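Local structure of PA14 domain-containing protein (Clostridium clariflavum, 6QDI) at residues 32-44 with 176-190. The protein is probably a membrane-bound RsgI-type anti-sigma factor whose tandem PA14 domains, the part described here, bind calcium and probably sense biomass polysaccharides outside the cell. Residues are numbered along the deposited sequence; the frame is centred on the assembly and turned at random. Where two conformers were deposited one is given.
Sequences VNSPAKEIRNDES and DSVIDFNWGVGSPSK. With CA (calcium ion), chain G.
Asp-42 and Ser-44 meet Trp-183 at the buried heart of the contact, with a calcium ion beside them. The Asp-42 carboxylate holds the metal through both oxygens and brings OD2 to 3.4 Å from Trp-183 CD1, at the indole edge, the two planes steeply inclined (74°). Ser-44 binds the same ion through O and OG; Asp-10 O and three waters complete the shell. One water stitches the halves together, donating to Asp-42 OD2 and Pro-188 O while accepting from Trp-183 NE1. The indole is gripped between Pro-188 CG on one face and Phe-181 CB on the other. Beyond it, Arg-40, bent at chi2 and chi3 (88° and 62°), turns its NH2 to Asp-176 OD1 at 2.6 Å, a salt bridge of weak hydrogen-bond angle; Tyr-161 bonds both side chains.

The solvent side is looser. There Lys-190 runs across Asn-41, its CE 3.4 Å from Asn-41 OD1, and bends at chi4 so that NZ reaches Val-32 O (2.8 Å) and Glu-43 OE2 (2.9 Å). Glu-43 OE1 turns instead to Gly-115 N and Gln-194. Overall this is an interface between tandem PA14 domains, built around a calcium site of the first.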
ATOM      1  N   VAL A  32       3.411   7.274  15.818  1.00 12.74           N
ATOM      2  CA  VAL A  32       2.326   7.614  14.893  1.00 12.10           C
ATOM      3  C   VAL A  32       2.852   8.253  13.627  1.00 11.08           C
ATOM      4  O   VAL A  32       2.050   8.760  12.828  1.00 14.11           O
ATOM      5  CB  VAL A  32       1.214   8.491  15.523  1.00 13.97           C
ATOM      6  CG1 VAL A  32       0.507   7.685  16.600  1.00 16.37           C
ATOM      7  CG2 VAL A  32       1.748   9.787  16.077  1.00 16.05           C
ATOM      8  N   ASN A  33       4.161   8.261  13.409  1.00 11.73           N
ATOM      9  CA  ASN A  33       4.732   8.864  12.201  1.00 13.35           C
ATOM     10  C   ASN A  33       5.128   7.833  11.200  1.00 11.18           C
ATOM     11  O   ASN A  33       5.181   6.661  11.485  1.00 13.25           O
ATOM     12  CB  ASN A  33       5.929   9.689  12.562  1.00 16.49           C
ATOM     13  CG  ASN A  33       5.509  10.934  13.276  1.00 22.15           C
ATOM     14  OD1 ASN A  33       4.510  11.588  12.890  1.00 25.67           O
ATOM     15  ND2 ASN A  33       6.191  11.243  14.337  1.00 28.51           N
ATOM     16  N   SER A  34       5.431   8.295  10.022  1.00 12.38           N
ATOM     17  CA  SER A  34       5.745   7.473   8.936  1.00 13.68           C
ATOM     18  C   SER A  34       7.099   6.747   9.067  1.00 11.89           C
ATOM     19  O   SER A  34       8.017   7.295   9.705  1.00 13.56           O
ATOM     20  CB  SER A  34       5.804   8.478   7.756  1.00 16.38           C
ATOM     21  OG  SER A  34       6.134   7.841   6.613  1.00 16.33           O
ATOM     22  N   PRO A  35       7.299   5.614   8.368  1.00 11.44           N
ATOM     23  CA  PRO A  35       8.666   5.072   8.330  1.00 11.43           C
ATOM     24  C   PRO A  35       9.654   5.841   7.506  1.00 12.85           C
ATOM     25  O   PRO A  35      10.853   5.581   7.638  1.00 16.07           O
ATOM     26  CB  PRO A  35       8.523   3.675   7.694  1.00 13.22           C
ATOM     27  CG  PRO A  35       7.114   3.378   7.714  0.60 13.57           C
ATOM     28  CD  PRO A  35       6.339   4.666   7.769  1.00 12.87           C
ATOM     29  N   ALA A  36       9.200   6.693   6.612  1.00 11.92           N
ATOM     30  CA  ALA A  36      10.124   7.339   5.676  1.00 12.85           C
ATOM     31  C   ALA A  36       9.419   8.503   5.031  1.00 12.21           C
ATOM     32  O   ALA A  36       8.190   8.475   4.883  1.00 12.67           O
ATOM     33  CB  ALA A  36      10.576   6.337   4.621  1.00 14.98           C
ATOM     34  N   LYS A  37      10.201   9.483   4.541  1.00 13.81           N
ATOM     35  CA  LYS A  37       9.583  10.664   3.942  1.00 14.27           C
ATOM     36  C   LYS A  37       8.732  10.329   2.711  1.00 12.38           C
ATOM     37  O   LYS A  37       7.785  11.039   2.398  1.00 15.66           O
ATOM     38  CB  LYS A  37      10.642  11.710   3.631  1.00 17.63           C
ATOM     39  CG  LYS A  37      11.605  11.363   2.526  1.00 17.44           C
ATOM     40  CD  LYS A  37      12.641  12.457   2.353  1.00 20.09           C
ATOM     41  CE  LYS A  37      13.526  12.247   1.138  1.00 22.69           C
ATOM     42  NZ  LYS A  37      14.302  10.980   1.205  1.00 23.80           N
ATOM     43  N   GLU A  38       9.056   9.218   2.040  1.00 12.90           N
ATOM     44  CA  GLU A  38       8.353   8.795   0.850  1.00 13.06           C
ATOM     45  C   GLU A  38       6.974   8.215   1.137  1.00 12.36           C
ATOM     46  O   GLU A  38       6.183   8.047   0.209  1.00 13.95           O
ATOM     47  CB  GLU A  38       9.168   7.750   0.071  1.00 13.54           C
ATOM     48  CG  GLU A  38      10.422   8.291  -0.590  1.00 15.38           C
ATOM     49  CD  GLU A  38      11.618   8.401   0.340  1.00 16.21           C
ATOM     50  OE1 GLU A  38      11.550   7.991   1.530  1.00 15.32           O
ATOM     51  OE2 GLU A  38      12.674   8.907  -0.124  1.00 20.15           O
ATOM     52  N   ILE A  39       6.709   7.855   2.387  1.00 10.87           N
ATOM     53  CA  ILE A  39       5.445   7.258   2.796  1.00 10.25           C
ATOM     54  C   ILE A  39       4.623   8.355   3.437  1.00 10.28           C
ATOM     55  O   ILE A  39       5.073   8.975   4.429  1.00 12.11           O
ATOM     56  CB  ILE A  39       5.713   6.096   3.784  1.00  9.75           C
ATOM     57  CG1 ILE A  39       6.438   4.943   3.078  1.00 10.97           C
ATOM     58  CG2 ILE A  39       4.431   5.567   4.419  1.00  8.81           C
ATOM     59  CD1 ILE A  39       5.574   4.177   2.086  1.00 11.71           C
ATOM     60  N   ARG A  40       3.420   8.577   2.916  1.00 10.11           N
ATOM     61  CA  ARG A  40       2.515   9.607   3.441  1.00 11.68           C
ATOM     62  C   ARG A  40       2.321   9.371   4.944  1.00 10.34           C
ATOM     63  O   ARG A  40       2.063   8.244   5.401  1.00  9.70           O
ATOM     64  CB  ARG A  40       1.147   9.547   2.709  1.00 13.54           C
ATOM     65  CG  ARG A  40       0.169  10.670   3.102  1.00 18.32           C
ATOM     66  CD  ARG A  40       0.385  11.895   2.217  1.00 21.30           C
ATOM     67  NE  ARG A  40       0.083  11.393   0.902  1.00 26.50           N
ATOM     68  CZ  ARG A  40      -1.081  11.481   0.284  1.00 21.98           C
ATOM     69  NH1 ARG A  40      -2.056  12.147   0.822  1.00 16.96           N
ATOM     70  NH2 ARG A  40      -1.254  10.862  -0.892  1.00 22.78           N
ATOM     71  N   ASN A  41       2.355  10.449   5.712  1.00  9.92           N
ATOM     72  CA  ASN A  41       2.268  10.390   7.179  1.00  9.99           C
ATOM     73  C   ASN A  41       0.805  10.390   7.614  1.00  9.11           C
ATOM     74  O   ASN A  41       0.343  11.323   8.265  1.00 10.45           O
ATOM     75  CB  ASN A  41       3.031  11.562   7.815  1.00 11.19           C
ATOM     76  CG  ASN A  41       3.141  11.408   9.279  1.00 12.72           C
ATOM     77  OD1 ASN A  41       3.045  10.279   9.799  1.00 14.58           O
ATOM     78  ND2 ASN A  41       3.417  12.510   9.970  1.00 15.30           N
ATOM     79  N   ASP A  42       0.103   9.318   7.253  1.00  8.46           N
ATOM     80  CA  ASP A  42      -1.317   9.205   7.511  1.00  8.45           C
ATOM     81  C   ASP A  42      -1.691   8.012   8.388  1.00  8.05           C
ATOM     82  O   ASP A  42      -2.877   7.747   8.577  1.00  8.86           O
ATOM     83  CB  ASP A  42      -2.126   9.151   6.221  1.00  8.04           C
ATOM     84  CG  ASP A  42      -1.853   7.899   5.394  1.00  7.34           C
ATOM     85  OD1 ASP A  42      -1.017   7.090   5.792  1.00  7.45           O
ATOM     86  OD2 ASP A  42      -2.491   7.712   4.336  1.00  8.20           O
ATOM     87  N   GLU A  43      -0.698   7.266   8.878  1.00  8.05           N
ATOM     88  CA  GLU A  43      -0.922   6.131   9.777  1.00  8.53           C
ATOM     89  C   GLU A  43      -1.432   4.871   9.104  1.00  8.08           C
ATOM     90  O   GLU A  43      -1.823   3.937   9.792  1.00  8.88           O
ATOM     91  CB  GLU A  43      -1.761   6.485  11.011  1.00  9.72           C
ATOM     92  CG  GLU A  43      -1.390   7.788  11.691  1.00 10.98           C
ATOM     93  CD  GLU A  43      -2.276   8.151  12.837  1.00 11.62           C
ATOM     94  OE1 GLU A  43      -3.036   7.284  13.349  1.00 10.07           O
ATOM     95  OE2 GLU A  43      -2.233   9.348  13.245  1.00 15.85           O
ATOM     96  N   SER A  44      -1.394   4.826   7.759  1.00  7.42           N
ATOM     97  CA  SER A  44      -1.797   3.617   7.016  1.00  6.64           C
ATOM     98  C   SER A  44      -0.685   3.209   6.063  1.00  7.59           C
ATOM     99  O   SER A  44      -0.466   3.874   5.046  1.00  9.04           O
ATOM    100  CB  SER A  44      -3.098   3.808   6.282  1.00  6.63           C
ATOM    101  OG  SER A  44      -3.085   4.897   5.409  1.00  6.53           O
ATOM    102  N   ASP A 176      -1.956  14.142  -5.887  1.00  7.29           N
ATOM    103  CA  ASP A 176      -1.757  12.701  -5.654  1.00  7.16           C
ATOM    104  C   ASP A 176      -1.240  12.061  -6.933  1.00  6.63           C
ATOM    105  O   ASP A 176      -1.810  12.247  -7.991  1.00  7.48           O
ATOM    106  CB  ASP A 176      -3.081  12.023  -5.227  1.00  7.44           C
ATOM    107  CG  ASP A 176      -3.357  12.138  -3.742  1.00  7.05           C
ATOM    108  OD1 ASP A 176      -2.383  12.029  -2.969  1.00  7.90           O
ATOM    109  OD2 ASP A 176      -4.537  12.340  -3.352  1.00  6.71           O
ATOM    110  N   SER A 177      -0.127  11.341  -6.806  1.00  6.91           N
ATOM    111  CA  SER A 177       0.548  10.761  -7.956  0.51  7.14           C
ATOM    112  C   SER A 177      -0.328   9.814  -8.773  1.00  6.66           C
ATOM    113  O   SER A 177      -0.293   9.817 -10.006  1.00  6.70           O
ATOM    114  CB  SER A 177       1.783  10.038  -7.434  0.51  8.64           C
ATOM    115  OG  SER A 177       2.663  10.997  -6.867  0.51 12.72           O
ATOM    116  N   VAL A 178      -1.018   8.943  -8.037  1.00  6.93           N
ATOM    117  CA  VAL A 178      -1.966   7.989  -8.565  1.00  7.22           C
ATOM    118  C   VAL A 178      -3.159   7.872  -7.627  1.00  6.93           C
ATOM    119  O   VAL A 178      -3.066   8.305  -6.486  1.00  8.76           O
ATOM    120  CB  VAL A 178      -1.351   6.585  -8.799  1.00  8.46           C
ATOM    121  CG1 VAL A 178      -0.307   6.591  -9.869  1.00  8.64           C
ATOM    122  CG2 VAL A 178      -0.825   5.990  -7.511  1.00  9.31           C
ATOM    123  N   ILE A 179      -4.247   7.295  -8.115  1.00  6.75           N
ATOM    124  CA  ILE A 179      -5.376   7.005  -7.260  1.00  6.82           C
ATOM    125  C   ILE A 179      -5.347   5.497  -6.974  1.00  6.33           C
ATOM    126  O   ILE A 179      -5.898   4.699  -7.707  1.00  6.83           O
ATOM    127  CB  ILE A 179      -6.696   7.451  -7.860  1.00  7.82           C
ATOM    128  CG1 ILE A 179      -6.645   8.850  -8.464  1.00  9.31           C
ATOM    129  CG2 ILE A 179      -7.816   7.294  -6.809  1.00  8.03           C
ATOM    130  CD1 ILE A 179      -6.102   9.902  -7.559  1.00 10.30           C
ATOM    131  N   ASP A 180      -4.664   5.155  -5.887  1.00  6.44           N
ATOM    132  CA  ASP A 180      -4.468   3.750  -5.506  1.00  6.95           C
ATOM    133  C   ASP A 180      -4.377   3.712  -3.997  1.00  6.65           C
ATOM    134  O   ASP A 180      -3.272   3.667  -3.452  1.00  8.38           O
ATOM    135  CB  ASP A 180      -3.202   3.224  -6.163  1.00  8.33           C
ATOM    136  CG  ASP A 180      -2.993   1.758  -5.947  1.00 10.95           C
ATOM    137  OD1 ASP A 180      -3.957   1.066  -5.604  1.00 13.97           O
ATOM    138  OD2 ASP A 180      -1.865   1.273  -6.174  1.00 12.04           O
ATOM    139  N   PHE A 181      -5.518   3.775  -3.328  1.00  6.31           N
ATOM    140  CA  PHE A 181      -5.567   3.993  -1.889  1.00  6.50           C
ATOM    141  C   PHE A 181      -6.296   2.881  -1.151  1.00  6.12           C
ATOM    142  O   PHE A 181      -7.361   2.418  -1.567  1.00  6.53           O
ATOM    143  CB  PHE A 181      -6.328   5.286  -1.575  1.00  6.72           C
ATOM    144  CG  PHE A 181      -5.559   6.537  -1.925  1.00  6.88           C
ATOM    145  CD1 PHE A 181      -4.564   6.989  -1.100  1.00  7.70           C
ATOM    146  CD2 PHE A 181      -5.830   7.227  -3.089  1.00  7.21           C
ATOM    147  CE1 PHE A 181      -3.888   8.141  -1.379  1.00  8.33           C
ATOM    148  CE2 PHE A 181      -5.087   8.350  -3.417  1.00  8.26           C
ATOM    149  CZ  PHE A 181      -4.122   8.821  -2.549  1.00  9.06           C
ATOM    150  N   ASN A 182      -5.740   2.492  -0.000  1.00  5.90           N
ATOM    151  CA  ASN A 182      -6.415   1.633   0.948  1.00  6.03           C
ATOM    152  C   ASN A 182      -5.904   2.055   2.303  1.00  6.10           C
ATOM    153  O   ASN A 182      -4.786   1.705   2.695  1.00  6.74           O
ATOM    154  CB  ASN A 182      -6.193   0.164   0.653  1.00  6.65           C
ATOM    155  CG  ASN A 182      -6.930  -0.731   1.645  1.00  6.95           C
ATOM    156  OD1 ASN A 182      -7.490  -0.242   2.622  1.00  6.76           O
ATOM    157  ND2 ASN A 182      -6.908  -2.021   1.401  1.00  7.95           N
ATOM    158  N   TRP A 183      -6.701   2.875   2.985  1.00  6.15           N
ATOM    159  CA  TRP A 183      -6.302   3.466   4.243  1.00  6.86           C
ATOM    160  C   TRP A 183      -6.686   2.591   5.444  1.00  6.26           C
ATOM    161  O   TRP A 183      -6.425   3.003   6.573  1.00  6.62           O
ATOM    162  CB  TRP A 183      -6.954   4.833   4.444  1.00  7.25           C
ATOM    163  CG  TRP A 183      -6.685   5.861   3.381  1.00  7.04           C
ATOM    164  CD1 TRP A 183      -5.589   6.665   3.281  1.00  7.14           C
ATOM    165  CD2 TRP A 183      -7.570   6.234   2.310  1.00  6.67           C
ATOM    166  NE1 TRP A 183      -5.712   7.483   2.169  1.00  7.30           N
ATOM    167  CE2 TRP A 183      -6.926   7.255   1.582  1.00  6.73           C
ATOM    168  CE3 TRP A 183      -8.848   5.831   1.914  1.00  7.24           C
ATOM    169  CZ2 TRP A 183      -7.544   7.906   0.486  1.00  7.30           C
ATOM    170  CZ3 TRP A 183      -9.419   6.422   0.803  1.00  7.97           C
ATOM    171  CH2 TRP A 183      -8.773   7.447   0.121  1.00  7.70           C
ATOM    172  N   GLY A 184      -7.338   1.451   5.235  1.00  6.45           N
ATOM    173  CA  GLY A 184      -7.971   0.784   6.370  1.00  6.49           C
ATOM    174  C   GLY A 184      -8.960   1.732   6.990  1.00  6.22           C
ATOM    175  O   GLY A 184      -9.829   2.271   6.296  1.00  6.89           O
ATOM    176  N   VAL A 185      -8.851   1.953   8.283  1.00  6.45           N
ATOM    177  CA  VAL A 185      -9.719   2.875   8.995  1.00  6.70           C
ATOM    178  C   VAL A 185      -9.054   4.246   9.191  1.00  6.70           C
ATOM    179  O   VAL A 185      -9.620   5.119   9.872  1.00  7.87           O
ATOM    180  CB  VAL A 185     -10.267   2.281  10.311  1.00  7.65           C
ATOM    181  CG1 VAL A 185     -11.166   1.113   9.994  1.00  8.98           C
ATOM    182  CG2 VAL A 185      -9.150   1.932  11.267  1.00  9.15           C
ATOM    183  N   GLY A 186      -7.908   4.472   8.557  1.00  6.50           N
ATOM    184  CA  GLY A 186      -7.257   5.780   8.580  1.00  6.82           C
ATOM    185  C   GLY A 186      -7.897   6.791   7.610  1.00  6.48           C
ATOM    186  O   GLY A 186      -8.759   6.455   6.819  1.00  7.51           O
ATOM    187  N   SER A 187      -7.410   8.015   7.734  1.00  6.63           N
ATOM    188  CA  SER A 187      -7.838   9.097   6.863  1.00  7.53           C
ATOM    189  C   SER A 187      -6.756   9.434   5.861  1.00  7.32           C
ATOM    190  O   SER A 187      -5.622   8.960   5.957  1.00  7.30           O
ATOM    191  CB  SER A 187      -8.199  10.319   7.704  1.00  7.51           C
ATOM    192  OG  SER A 187      -9.287   9.981   8.525  1.00  9.05           O
ATOM    193  N   PRO A 188      -7.054  10.310   4.870  1.00  7.36           N
ATOM    194  CA  PRO A 188      -6.041  10.539   3.830  1.00  7.66           C
ATOM    195  C   PRO A 188      -4.870  11.401   4.255  1.00  7.83           C
ATOM    196  O   PRO A 188      -3.869  11.433   3.540  1.00  8.96           O
ATOM    197  CB  PRO A 188      -6.875  11.200   2.689  1.00  8.37           C
ATOM    198  CG  PRO A 188      -8.253  10.671   2.911  1.00  8.34           C
ATOM    199  CD  PRO A 188      -8.394  10.729   4.416  1.00  7.81           C
ATOM    200  N   SER A 189      -5.019  12.089   5.383  1.00  8.04           N
ATOM    201  CA  SER A 189      -3.987  12.946   5.937  1.00  8.80           C
ATOM    202  C   SER A 189      -4.308  13.080   7.401  1.00  8.75           C
ATOM    203  O   SER A 189      -5.477  12.951   7.795  1.00  8.86           O
ATOM    204  CB  SER A 189      -4.008  14.334   5.282  1.00  9.28           C
ATOM    205  OG  SER A 189      -3.108  15.172   5.937  1.00 10.22           O
ATOM    206  N   LYS A 190      -3.312  13.403   8.216  1.00  9.56           N
ATOM    207  CA  LYS A 190      -3.583  13.766   9.608  1.00 10.04           C
ATOM    208  C   LYS A 190      -4.404  15.033   9.715  1.00 10.77           C
ATOM    209  O   LYS A 190      -4.930  15.296  10.791  1.00 11.24           O
ATOM    210  CB  LYS A 190      -2.299  13.889  10.437  1.00 10.65           C
ATOM    211  CG  LYS A 190      -1.640  12.551  10.715  1.00 10.84           C
ATOM    212  CD  LYS A 190      -0.309  12.743  11.391  1.00 12.09           C
ATOM    213  CE  LYS A 190       0.428  11.439  11.601  1.00 13.12           C
ATOM    214  NZ  LYS A 190       0.168  10.861  12.916  1.00 16.05           N
TER
HETATM  215 CA    CA G 406      -1.321   5.629   3.749  1.00  7.31          CA
HETATM  216  O   HOH W   1       0.975   6.247   3.765  1.00  8.32           O
HETATM  217  O   HOH W   2      -0.567  13.770   7.457  1.00 13.52           O
HETATM  218  O   HOH W   3      -4.587   6.580   6.821  1.00  7.65           O
HETATM  219  O   HOH W   4      -5.342   8.772   9.610  1.00  8.36           O
HETATM  220  O   HOH W   5      -3.322   9.073   2.136  1.00 10.86           O
HETATM  221  O   HOH W   6      -3.183   4.658   2.468  1.00  8.63           O
HETATM  222  O   HOH W   7      -1.329   7.016   1.690  1.00 11.37           O